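Side-chain contacts in heme oxygenase (Chlamydomonas reinhardtii, PDB 4RAJ), which probably catalyses the oxidative opening of heme to biliverdin, and is captured here in a form without heme: residues A127-L132 and L141-T146; Y61-A66 and Q120-Y125; H105-G108 and Q114-T117. All coordinates share one frame; numbering follows the deposited sequence.

Overall arrangement
Contacts 1 and 2 share helix 120-135, which meets helix 140-151 through 127-132 and helix 50-76 through 120-125. Their centres lie about 10 Å apart, and they are joined by a probable hydrogen bond of 2.8 Å between His143 ND1 and Tyr125 OH, with Leu129 packing beside Ala66. Contact 3, nested in the chain between the two segments of contact 2, touches it where Leu115 CD1 meets Tyr62 OH at 3.6 Å. From contact 1 it stands apart, about 14 Å between nearest atoms. Segment 141-146 also contributes Thr146 to the pocket occupied by a polyether molecule, together with Gln147 and Phe60.

Contact 1: residues A127-L132 and L141-T146; sequences AHLASL and LAHVYT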
ATOM      1  N   ALA A 127       0.536  -5.328  13.319  1.00 22.23           N
ATOM      2  CA  ALA A 127       1.479  -5.800  14.328  1.00 22.50           C
ATOM      3  C   ALA A 127       2.812  -6.158  13.691  1.00 27.07           C
ATOM      4  O   ALA A 127       3.879  -5.834  14.226  1.00 26.73           O
ATOM      5  CB  ALA A 127       0.901  -6.994  15.067  1.00 24.78           C
ATOM      6  N   HIS A 128       2.745  -6.803  12.533  1.00 24.61           N
ATOM      7  CA  HIS A 128       3.946  -7.209  11.816  1.00 26.52           C
ATOM      8  C   HIS A 128       4.771  -6.001  11.384  1.00 29.83           C
ATOM      9  O   HIS A 128       5.991  -5.985  11.537  1.00 25.26           O
ATOM     10  CB  HIS A 128       3.586  -8.053  10.596  1.00 28.35           C
ATOM     11  CG  HIS A 128       4.780  -8.534   9.835  1.00 25.00           C
ATOM     12  ND1 HIS A 128       5.721  -9.374  10.389  1.00 27.11           N
ATOM     13  CD2 HIS A 128       5.196  -8.283   8.573  1.00 25.90           C
ATOM     14  CE1 HIS A 128       6.663  -9.626   9.496  1.00 30.70           C
ATOM     15  NE2 HIS A 128       6.364  -8.980   8.385  1.00 28.86           N
ATOM     16  N   LEU A 129       4.106  -4.990  10.833  1.00 22.96           N
ATOM     17  CA  LEU A 129       4.792  -3.776  10.408  1.00 20.82           C
ATOM     18  C   LEU A 129       5.445  -3.051  11.582  1.00 26.27           C
ATOM     19  O   LEU A 129       6.586  -2.579  11.478  1.00 31.70           O
ATOM     20  CB  LEU A 129       3.811  -2.833   9.695  1.00 18.94           C
ATOM     21  CG  LEU A 129       3.327  -3.356   8.343  1.00 19.28           C
ATOM     22  CD1 LEU A 129       2.158  -2.531   7.789  1.00 23.03           C
ATOM     23  CD2 LEU A 129       4.478  -3.354   7.353  1.00 23.30           C
ATOM     24  N   ALA A 130       4.718  -2.956  12.693  1.00 26.23           N
ATOM     25  CA  ALA A 130       5.255  -2.319  13.894  1.00 26.61           C
ATOM     26  C   ALA A 130       6.495  -3.064  14.373  1.00 35.62           C
ATOM     27  O   ALA A 130       7.495  -2.450  14.766  1.00 35.85           O
ATOM     28  CB  ALA A 130       4.209  -2.270  14.992  1.00 30.89           C
ATOM     29  N   SER A 131       6.427  -4.389  14.322  1.00 27.94           N
ATOM     30  CA  SER A 131       7.532  -5.226  14.751  1.00 28.64           C
ATOM     31  C   SER A 131       8.746  -5.056  13.840  1.00 32.23           C
ATOM     32  O   SER A 131       9.877  -5.048  14.315  1.00 31.29           O
ATOM     33  CB  SER A 131       7.109  -6.691  14.796  1.00 31.93           C
ATOM     34  OG  SER A 131       8.110  -7.485  15.409  1.00 46.83           O
ATOM     35  N   LEU A 132       8.511  -4.937  12.534  1.00 27.32           N
ATOM     36  CA  LEU A 132       9.603  -4.688  11.611  1.00 28.85           C
ATOM     37  C   LEU A 132      10.240  -3.347  11.919  1.00 34.67           C
ATOM     38  O   LEU A 132      11.457  -3.211  11.865  1.00 34.76           O
ATOM     39  CB  LEU A 132       9.126  -4.725  10.157  1.00 26.18           C
ATOM     40  CG  LEU A 132       8.780  -6.069   9.528  1.00 28.40           C
ATOM     41  CD1 LEU A 132       8.303  -5.832   8.092  1.00 21.08           C
ATOM     42  CD2 LEU A 132       9.983  -7.035   9.563  1.00 24.65           C
ATOM     43  N   LEU A 141      11.267  -1.626   3.590  1.00 20.94           N
ATOM     44  CA  LEU A 141      11.443  -1.147   2.220  1.00 19.80           C
ATOM     45  C   LEU A 141      10.877  -2.132   1.205  1.00 22.95           C
ATOM     46  O   LEU A 141      10.458  -1.730   0.117  1.00 21.92           O
ATOM     47  CB  LEU A 141      12.928  -0.855   1.936  1.00 22.91           C
ATOM     48  CG  LEU A 141      13.591   0.271   2.741  1.00 24.63           C
ATOM     49  CD1 LEU A 141      15.108   0.236   2.543  1.00 26.10           C
ATOM     50  CD2 LEU A 141      13.052   1.645   2.358  1.00 23.81           C
ATOM     51  N   ALA A 142      10.826  -3.417   1.572  1.00 18.28           N
ATOM     52  CA  ALA A 142      10.187  -4.420   0.741  1.00 20.43           C
ATOM     53  C   ALA A 142       8.692  -4.188   0.703  1.00 23.04           C
ATOM     54  O   ALA A 142       8.047  -4.445  -0.316  1.00 23.41           O
ATOM     55  CB  ALA A 142      10.496  -5.838   1.260  1.00 23.01           C
ATOM     56  N   HIS A 143       8.132  -3.705   1.808  1.00 17.78           N
ATOM     57  CA  HIS A 143       6.708  -3.421   1.814  1.00 17.01           C
ATOM     58  C   HIS A 143       6.355  -2.125   1.100  1.00 19.05           C
ATOM     59  O   HIS A 143       5.265  -2.007   0.530  1.00 21.98           O
ATOM     60  CB  HIS A 143       6.141  -3.405   3.232  1.00 22.15           C
ATOM     61  CG  HIS A 143       6.225  -4.725   3.926  1.00 31.21           C
ATOM     62  ND1 HIS A 143       5.138  -5.289   4.555  1.00 38.14           N
ATOM     63  CD2 HIS A 143       7.282  -5.513   4.231  1.00 38.09           C
ATOM     64  CE1 HIS A 143       5.495  -6.440   5.094  1.00 37.57           C
ATOM     65  NE2 HIS A 143       6.797  -6.588   4.932  1.00 27.82           N
ATOM     66  N   VAL A 144       7.266  -1.167   1.128  1.00 18.86           N
ATOM     67  CA  VAL A 144       7.124   0.018   0.294  1.00 19.39           C
ATOM     68  C   VAL A 144       7.107  -0.395  -1.172  1.00 26.54           C
ATOM     69  O   VAL A 144       6.271   0.067  -1.950  1.00 23.25           O
ATOM     70  CB  VAL A 144       8.272   1.018   0.526  1.00 24.80           C
ATOM     71  CG1 VAL A 144       8.198   2.174  -0.488  1.00 21.25           C
ATOM     72  CG2 VAL A 144       8.229   1.544   1.948  1.00 20.45           C
ATOM     73  N   TYR A 145       8.029  -1.284  -1.540  1.00 22.43           N
ATOM     74  CA  TYR A 145       8.147  -1.719  -2.929  1.00 26.23           C
ATOM     75  C   TYR A 145       6.829  -2.310  -3.421  1.00 23.61           C
ATOM     76  O   TYR A 145       6.361  -1.992  -4.523  1.00 25.54           O
ATOM     77  CB  TYR A 145       9.296  -2.739  -3.093  1.00 24.59           C
ATOM     78  CG  TYR A 145       9.413  -3.270  -4.505  1.00 26.66           C
ATOM     79  CD1 TYR A 145       9.796  -2.436  -5.546  1.00 36.03           C
ATOM     80  CD2 TYR A 145       9.157  -4.605  -4.798  1.00 29.53           C
ATOM     81  CE1 TYR A 145       9.904  -2.907  -6.847  1.00 37.41           C
ATOM     82  CE2 TYR A 145       9.270  -5.089  -6.103  1.00 32.99           C
ATOM     83  CZ  TYR A 145       9.644  -4.230  -7.122  1.00 36.66           C
ATOM     84  OH  TYR A 145       9.759  -4.685  -8.419  1.00 36.92           O
ATOM     85  N   THR A 146       6.211  -3.124  -2.570  1.00 18.32           N
ATOM     86  CA  THR A 146       4.967  -3.810  -2.881  1.00 19.67           C
ATOM     87  C   THR A 146       3.732  -2.911  -2.859  1.00 22.33           C
ATOM     88  O   THR A 146       2.927  -2.934  -3.787  1.00 23.96           O
ATOM     89  CB  THR A 146       4.714  -4.952  -1.889  1.00 22.53           C
ATOM     90  OG1 THR A 146       5.884  -5.792  -1.808  1.00 29.50           O
ATOM     91  CG2 THR A 146       3.508  -5.784  -2.317  1.00 24.64           C
TER
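His128 and His143 meet rim to rim, with their ring centroids 5.8 Å apart and their planes inclined at 41°. The edge of the His128 ring takes His143 CE1 near its own plane, 3.9 Å from His128 CD2, while one face carries Leu132 CG from the next turn of the same helix, displaced toward the rim. Three side chains of 127-132 thus converge on the His143 imidazole, the methyls of Leu129 and Leu132 lying oblique to its plane. Leu129 CD2 lies 3.5 Å from His143 ND1, and Leu132 CD1 lies 3.6 Å from His143 NE2, so the two methyls pack against the ring near its two nitrogens. With CG anti to the carbonyl carbon (chi1 -64°), His143 sends its ring across to the other helix and supplies all of the contact made by 141-146.

Both rings find polar partners outside the two segments: Glu213 OE1 hydrogen-bonds to both NE2 atoms and so ties the rings together, and His143 ND1 pairs with Tyr125 OH. Within 141-146, Ala142 O accepts from Thr146 N and, on the opposite face of the carbonyl plane, from Thr146 OG1 at 3.0 Å.

In this all-helical fold the two segments, running at 133° to each other, pack against helix 204-227, which provides Glu213, and against helix 50-76, whose Leu67 touches both Leu129 and His143.

Contact 2: residues Y61-A66 and Q120-Y125; sequences YYVFVA and QALKDY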
ATOM      1  N   TYR A  61      -6.360   2.245   4.353  1.00 16.43           N
ATOM      2  CA  TYR A  61      -6.004   3.443   5.097  1.00 17.12           C
ATOM      3  C   TYR A  61      -5.161   3.007   6.298  1.00 22.09           C
ATOM      4  O   TYR A  61      -4.052   3.517   6.514  1.00 19.48           O
ATOM      5  CB  TYR A  61      -7.261   4.212   5.530  1.00 18.85           C
ATOM      6  CG  TYR A  61      -7.018   5.190   6.654  1.00 18.27           C
ATOM      7  CD1 TYR A  61      -6.155   6.270   6.493  1.00 16.83           C
ATOM      8  CD2 TYR A  61      -7.655   5.034   7.882  1.00 21.95           C
ATOM      9  CE1 TYR A  61      -5.931   7.180   7.539  1.00 24.30           C
ATOM     10  CE2 TYR A  61      -7.432   5.927   8.925  1.00 27.33           C
ATOM     11  CZ  TYR A  61      -6.577   6.996   8.747  1.00 27.11           C
ATOM     12  OH  TYR A  61      -6.361   7.874   9.798  1.00 28.39           O
ATOM     13  N   TYR A  62      -5.659   2.025   7.047  1.00 17.77           N
ATOM     14  CA  TYR A  62      -4.922   1.534   8.208  1.00 18.08           C
ATOM     15  C   TYR A  62      -3.619   0.846   7.837  1.00 18.07           C
ATOM     16  O   TYR A  62      -2.638   0.952   8.580  1.00 17.99           O
ATOM     17  CB  TYR A  62      -5.786   0.574   9.030  1.00 18.74           C
ATOM     18  CG  TYR A  62      -6.910   1.310   9.745  1.00 19.36           C
ATOM     19  CD1 TYR A  62      -6.631   2.361  10.614  1.00 21.81           C
ATOM     20  CD2 TYR A  62      -8.240   0.952   9.549  1.00 22.50           C
ATOM     21  CE1 TYR A  62      -7.657   3.038  11.270  1.00 24.72           C
ATOM     22  CE2 TYR A  62      -9.272   1.620  10.202  1.00 25.12           C
ATOM     23  CZ  TYR A  62      -8.973   2.657  11.063  1.00 29.72           C
ATOM     24  OH  TYR A  62     -10.006   3.317  11.702  1.00 31.94           O
ATOM     25  N   VAL A  63      -3.603   0.118   6.722  1.00 18.75           N
ATOM     26  CA  VAL A  63      -2.343  -0.491   6.275  1.00 15.84           C
ATOM     27  C   VAL A  63      -1.300   0.599   6.048  1.00 21.75           C
ATOM     28  O   VAL A  63      -0.172   0.543   6.569  1.00 17.40           O
ATOM     29  CB  VAL A  63      -2.510  -1.314   4.983  1.00 15.16           C
ATOM     30  CG1 VAL A  63      -1.125  -1.712   4.418  1.00 16.98           C
ATOM     31  CG2 VAL A  63      -3.385  -2.558   5.244  1.00 17.40           C
ATOM     32  N   PHE A  64      -1.666   1.622   5.289  1.00 16.53           N
ATOM     33  CA  PHE A  64      -0.688   2.672   5.036  1.00 16.43           C
ATOM     34  C   PHE A  64      -0.366   3.518   6.274  1.00 20.60           C
ATOM     35  O   PHE A  64       0.765   3.966   6.412  1.00 21.73           O
ATOM     36  CB  PHE A  64      -1.144   3.561   3.866  1.00 17.54           C
ATOM     37  CG  PHE A  64      -0.922   2.905   2.536  1.00 17.71           C
ATOM     38  CD1 PHE A  64       0.347   2.858   1.979  1.00 18.38           C
ATOM     39  CD2 PHE A  64      -1.957   2.273   1.873  1.00 26.09           C
ATOM     40  CE1 PHE A  64       0.568   2.214   0.761  1.00 18.80           C
ATOM     41  CE2 PHE A  64      -1.743   1.624   0.654  1.00 25.23           C
ATOM     42  CZ  PHE A  64      -0.482   1.598   0.104  1.00 16.94           C
ATOM     43  N   VAL A  65      -1.324   3.740   7.171  1.00 18.73           N
ATOM     44  CA  VAL A  65      -0.986   4.418   8.429  1.00 16.64           C
ATOM     45  C   VAL A  65       0.126   3.640   9.148  1.00 20.79           C
ATOM     46  O   VAL A  65       1.111   4.222   9.609  1.00 22.03           O
ATOM     47  CB  VAL A  65      -2.209   4.553   9.365  1.00 22.80           C
ATOM     48  CG1 VAL A  65      -1.766   4.822  10.793  1.00 26.23           C
ATOM     49  CG2 VAL A  65      -3.139   5.662   8.870  1.00 25.54           C
ATOM     50  N   ALA A  66      -0.025   2.315   9.196  1.00 18.02           N
ATOM     51  CA  ALA A  66       0.899   1.460   9.939  1.00 17.87           C
ATOM     52  C   ALA A  66       2.294   1.464   9.310  1.00 20.62           C
ATOM     53  O   ALA A  66       3.293   1.646  10.007  1.00 20.25           O
ATOM     54  CB  ALA A  66       0.361   0.030  10.013  1.00 22.67           C
ATOM     55  N   GLN A 120      -8.989  -9.523  11.979  1.00 24.66           N
ATOM     56  CA  GLN A 120      -7.777 -10.068  12.579  1.00 23.84           C
ATOM     57  C   GLN A 120      -6.641  -9.955  11.560  1.00 24.82           C
ATOM     58  O   GLN A 120      -5.496  -9.671  11.921  1.00 25.77           O
ATOM     59  CB  GLN A 120      -7.970 -11.519  13.016  1.00 27.78           C
ATOM     60  CG  GLN A 120      -6.816 -12.030  13.857  1.00 28.91           C
ATOM     61  CD  GLN A 120      -6.614 -11.215  15.124  1.00 40.96           C
ATOM     62  OE1 GLN A 120      -7.562 -10.961  15.876  1.00 44.09           O
ATOM     63  NE2 GLN A 120      -5.380 -10.778  15.358  1.00 41.71           N
ATOM     64  N   ALA A 121      -6.971 -10.153  10.284  1.00 21.71           N
ATOM     65  CA  ALA A 121      -5.971 -10.070   9.220  1.00 20.62           C
ATOM     66  C   ALA A 121      -5.292  -8.699   9.199  1.00 21.88           C
ATOM     67  O   ALA A 121      -4.073  -8.593   9.043  1.00 21.17           O
ATOM     68  CB  ALA A 121      -6.605 -10.368   7.869  1.00 19.52           C
ATOM     69  N   LEU A 122      -6.088  -7.648   9.353  1.00 21.03           N
ATOM     70  CA  LEU A 122      -5.538  -6.291   9.369  1.00 21.88           C
ATOM     71  C   LEU A 122      -4.688  -6.071  10.618  1.00 20.51           C
ATOM     72  O   LEU A 122      -3.595  -5.519  10.548  1.00 21.65           O
ATOM     73  CB  LEU A 122      -6.666  -5.260   9.307  1.00 17.77           C
ATOM     74  CG  LEU A 122      -6.234  -3.792   9.499  1.00 21.01           C
ATOM     75  CD1 LEU A 122      -5.204  -3.380   8.454  1.00 21.07           C
ATOM     76  CD2 LEU A 122      -7.428  -2.855   9.437  1.00 19.08           C
ATOM     77  N   LYS A 123      -5.197  -6.500  11.765  1.00 24.25           N
ATOM     78  CA  LYS A 123      -4.456  -6.335  13.017  1.00 23.03           C
ATOM     79  C   LYS A 123      -3.126  -7.081  12.980  1.00 24.70           C
ATOM     80  O   LYS A 123      -2.106  -6.579  13.471  1.00 23.89           O
ATOM     81  CB  LYS A 123      -5.310  -6.798  14.205  1.00 22.10           C
ATOM     82  CG  LYS A 123      -6.512  -5.879  14.442  1.00 24.19           C
ATOM     83  CD  LYS A 123      -7.315  -6.233  15.698  1.00 32.80           C
ATOM     84  CE  LYS A 123      -8.163  -7.466  15.504  1.00 41.48           C
ATOM     85  NZ  LYS A 123      -8.994  -7.725  16.716  1.00 53.00           N
ATOM     86  N   ASP A 124      -3.129  -8.266  12.380  1.00 22.57           N
ATOM     87  CA  ASP A 124      -1.906  -9.047  12.240  1.00 25.09           C
ATOM     88  C   ASP A 124      -0.865  -8.316  11.381  1.00 23.42           C
ATOM     89  O   ASP A 124       0.323  -8.342  11.680  1.00 25.42           O
ATOM     90  CB  ASP A 124      -2.214 -10.432  11.637  1.00 24.34           C
ATOM     91  CG  ASP A 124      -2.935 -11.367  12.624  1.00 33.20           C
ATOM     92  OD1 ASP A 124      -2.943 -11.092  13.840  1.00 30.41           O
ATOM     93  OD2 ASP A 124      -3.500 -12.383  12.172  1.00 37.46           O
ATOM     94  N   TYR A 125      -1.304  -7.672  10.303  1.00 20.83           N
ATOM     95  CA  TYR A 125      -0.369  -6.951   9.442  1.00 20.70           C
ATOM     96  C   TYR A 125       0.138  -5.709  10.165  1.00 20.36           C
ATOM     97  O   TYR A 125       1.335  -5.406  10.123  1.00 20.22           O
ATOM     98  CB  TYR A 125      -1.037  -6.573   8.107  1.00 16.10           C
ATOM     99  CG  TYR A 125      -0.078  -6.125   7.007  1.00 17.78           C
ATOM    100  CD1 TYR A 125       1.291  -6.376   7.080  1.00 19.36           C
ATOM    101  CD2 TYR A 125      -0.559  -5.449   5.895  1.00 18.45           C
ATOM    102  CE1 TYR A 125       2.163  -5.956   6.064  1.00 22.63           C
ATOM    103  CE2 TYR A 125       0.295  -5.026   4.884  1.00 20.62           C
ATOM    104  CZ  TYR A 125       1.649  -5.281   4.966  1.00 23.03           C
ATOM    105  OH  TYR A 125       2.465  -4.848   3.938  1.00 16.99           O
TER
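Val63 and Leu122 mesh between two helices that run almost side by side, their short axes 10.1 Å apart and 12° from parallel, as part of the all-helical fold of the heme oxygenase family. Each helix offers a small apolar bump to a hollow on the other. On helix 50-76 the forked end of Val63 projects between Leu122 and Tyr125, which stand one turn apart. Its CG2 branch meets Leu122 CD1 at 3.8 Å, and its CG1 branch meets Tyr125 CE2 at 3.6 Å. The tyrosine ring comes obliquely to this fork, with CD2 at similar distances from the two methyls.

The reverse fit is made by Leu122. Set anti to the backbone N (chi1 172°), its CG carries both methyls into the hollow between Tyr62 and Val63: CD1 is turned to Val63, whereas CD2 lies 3.8 Å from Tyr62 CB and close to Tyr62 CD2. Tyr62 therefore lends the root of its side chain and the near part of its ring, while the phenol continues away from the interface. One face of that ring has Tyr61 CD2 over its centre, and Lys118 makes a cation-pi contact with the ring.

Helix 204-227 packs beside these side chains, with Ile224 against both Val63 and Tyr125 and His220 stacked on the Tyr125 ring. On the exposed side of helix 120-135, one turn is bridged by Gln120 NE2, which gives Asp124 OD1 a nearly straight hydrogen bond of 2.9 Å; the acceptor lies in the Gln120 amide plane, but the donor approaches from 45° above the carboxylate.

Contact 3: residues H105-G108 and Q114-T117; sequences HYLG and QLGT
Leu107 and Gln114 slide past each other in opposite directions, making a contact between an aliphatic branch and an amide oxygen. Gln114 OE1 sits against the flank of the leucine, 3.4 Å from Leu107 CB and apparently 3.1 Å from Leu107 CD2; the second approach is short for oxygen against carbon, and its exact closeness is doubtful. The chain of Gln114 is extended beyond CG, which takes its amide along Leu107. At the other end of that amide, NE2 makes a weak hydrogen bond to Thr110 OG1 in the intervening turn. The same NE2 is 3.8 Å from Leu107 O, too long for a bond, so across the two segments the amide is in contact without being hydrogen-bonded.

In the helical fold of heme oxygenases, these residues form the turn region by which the chain leaves helix 96-107, passes through the short helix 111-114 and heads for helix 120-135. Glycines with positive phi follow two of these helices: Gly108 (phi 75°) and Gly116 (phi 73°).

Purely apolar packing adds Leu115, which crosses Leu107 at about a right angle. Its CD2 methyl lies 3.9 Å from Leu107 CD1, and Gln114 CB approaches the same CD1 methyl at 4.0 Å. Leu107 is also packed on Ala54 and Asp51 of helix 50-76, a helix that Leu115 touches at Tyr62.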
ATOM      1  N   HIS A 105     -14.294  11.966   2.753  1.00 17.25           N
ATOM      2  CA  HIS A 105     -15.155  12.446   1.670  1.00 19.87           C
ATOM      3  C   HIS A 105     -16.400  11.579   1.470  1.00 20.59           C
ATOM      4  O   HIS A 105     -17.537  12.079   1.414  1.00 20.95           O
ATOM      5  CB  HIS A 105     -14.400  12.523   0.339  1.00 18.09           C
ATOM      6  CG  HIS A 105     -15.289  12.932  -0.801  1.00 23.51           C
ATOM      7  ND1 HIS A 105     -15.708  12.057  -1.776  1.00 27.47           N
ATOM      8  CD2 HIS A 105     -15.904  14.109  -1.059  1.00 19.43           C
ATOM      9  CE1 HIS A 105     -16.520  12.688  -2.612  1.00 19.87           C
ATOM     10  NE2 HIS A 105     -16.642  13.936  -2.206  1.00 31.84           N
ATOM     11  N   TYR A 106     -16.199  10.270   1.362  1.00 19.82           N
ATOM     12  CA  TYR A 106     -17.321   9.391   1.054  1.00 17.01           C
ATOM     13  C   TYR A 106     -18.248   9.167   2.234  1.00 24.91           C
ATOM     14  O   TYR A 106     -19.466   9.109   2.063  1.00 25.65           O
ATOM     15  CB  TYR A 106     -16.801   8.050   0.544  1.00 17.90           C
ATOM     16  CG  TYR A 106     -16.201   8.114  -0.834  1.00 18.46           C
ATOM     17  CD1 TYR A 106     -17.011   8.300  -1.949  1.00 23.05           C
ATOM     18  CD2 TYR A 106     -14.825   7.993  -1.033  1.00 18.85           C
ATOM     19  CE1 TYR A 106     -16.478   8.357  -3.217  1.00 19.66           C
ATOM     20  CE2 TYR A 106     -14.282   8.055  -2.313  1.00 21.89           C
ATOM     21  CZ  TYR A 106     -15.125   8.238  -3.401  1.00 21.59           C
ATOM     22  OH  TYR A 106     -14.625   8.305  -4.684  1.00 21.31           O
ATOM     23  N   LEU A 107     -17.679   9.057   3.433  1.00 21.26           N
ATOM     24  CA  LEU A 107     -18.434   8.555   4.581  1.00 24.51           C
ATOM     25  C   LEU A 107     -18.904   9.657   5.532  1.00 23.22           C
ATOM     26  O   LEU A 107     -19.830   9.454   6.332  1.00 24.59           O
ATOM     27  CB  LEU A 107     -17.595   7.530   5.348  1.00 19.70           C
ATOM     28  CG  LEU A 107     -17.199   6.262   4.587  1.00 22.03           C
ATOM     29  CD1 LEU A 107     -16.540   5.272   5.523  1.00 19.31           C
ATOM     30  CD2 LEU A 107     -18.425   5.619   3.913  1.00 26.03           C
ATOM     31  N   GLY A 108     -18.270  10.821   5.456  1.00 23.81           N
ATOM     32  CA  GLY A 108     -18.735  11.967   6.218  1.00 27.61           C
ATOM     33  C   GLY A 108     -18.415  11.893   7.699  1.00 26.72           C
ATOM     34  O   GLY A 108     -17.449  11.261   8.103  1.00 23.66           O
ATOM     35  N   GLN A 114     -18.198   3.978  10.773  1.00 24.06           N
ATOM     36  CA  GLN A 114     -18.612   3.183   9.614  1.00 21.76           C
ATOM     37  C   GLN A 114     -17.509   2.238   9.156  1.00 27.73           C
ATOM     38  O   GLN A 114     -17.780   1.287   8.430  1.00 31.51           O
ATOM     39  CB  GLN A 114     -19.046   4.047   8.428  1.00 28.01           C
ATOM     40  CG  GLN A 114     -19.773   5.322   8.776  1.00 34.78           C
ATOM     41  CD  GLN A 114     -20.616   5.894   7.642  1.00 59.19           C
ATOM     42  OE1 GLN A 114     -20.247   5.802   6.476  1.00 53.39           O
ATOM     43  NE2 GLN A 114     -21.683   6.605   8.001  1.00 76.12           N
ATOM     44  N   LEU A 115     -16.268   2.486   9.563  1.00 26.31           N
ATOM     45  CA  LEU A 115     -15.193   1.554   9.235  1.00 30.67           C
ATOM     46  C   LEU A 115     -15.306   0.266  10.052  1.00 34.64           C
ATOM     47  O   LEU A 115     -14.661  -0.731   9.729  1.00 36.98           O
ATOM     48  CB  LEU A 115     -13.823   2.191   9.460  1.00 23.40           C
ATOM     49  CG  LEU A 115     -13.413   3.300   8.490  1.00 24.29           C
ATOM     50  CD1 LEU A 115     -11.928   3.585   8.635  1.00 28.77           C
ATOM     51  CD2 LEU A 115     -13.759   2.926   7.055  1.00 24.18           C
ATOM     52  N   GLY A 116     -16.113   0.294  11.108  1.00 34.06           N
ATOM     53  CA  GLY A 116     -16.410  -0.905  11.878  1.00 37.47           C
ATOM     54  C   GLY A 116     -15.274  -1.396  12.753  1.00 32.81           C
ATOM     55  O   GLY A 116     -14.568  -0.612  13.368  1.00 38.61           O
ATOM     56  N   THR A 117     -15.092  -2.709  12.817  1.00 33.36           N
ATOM     57  CA  THR A 117     -13.973  -3.256  13.576  1.00 32.49           C
ATOM     58  C   THR A 117     -12.904  -3.782  12.630  1.00 26.45           C
ATOM     59  O   THR A 117     -13.211  -4.298  11.557  1.00 30.46           O
ATOM     60  CB  THR A 117     -14.417  -4.398  14.519  1.00 40.37           C
ATOM     61  OG1 THR A 117     -14.954  -5.476  13.742  1.00 48.99           O
ATOM     62  CG2 THR A 117     -15.473  -3.913  15.480  1.00 40.24           C
TER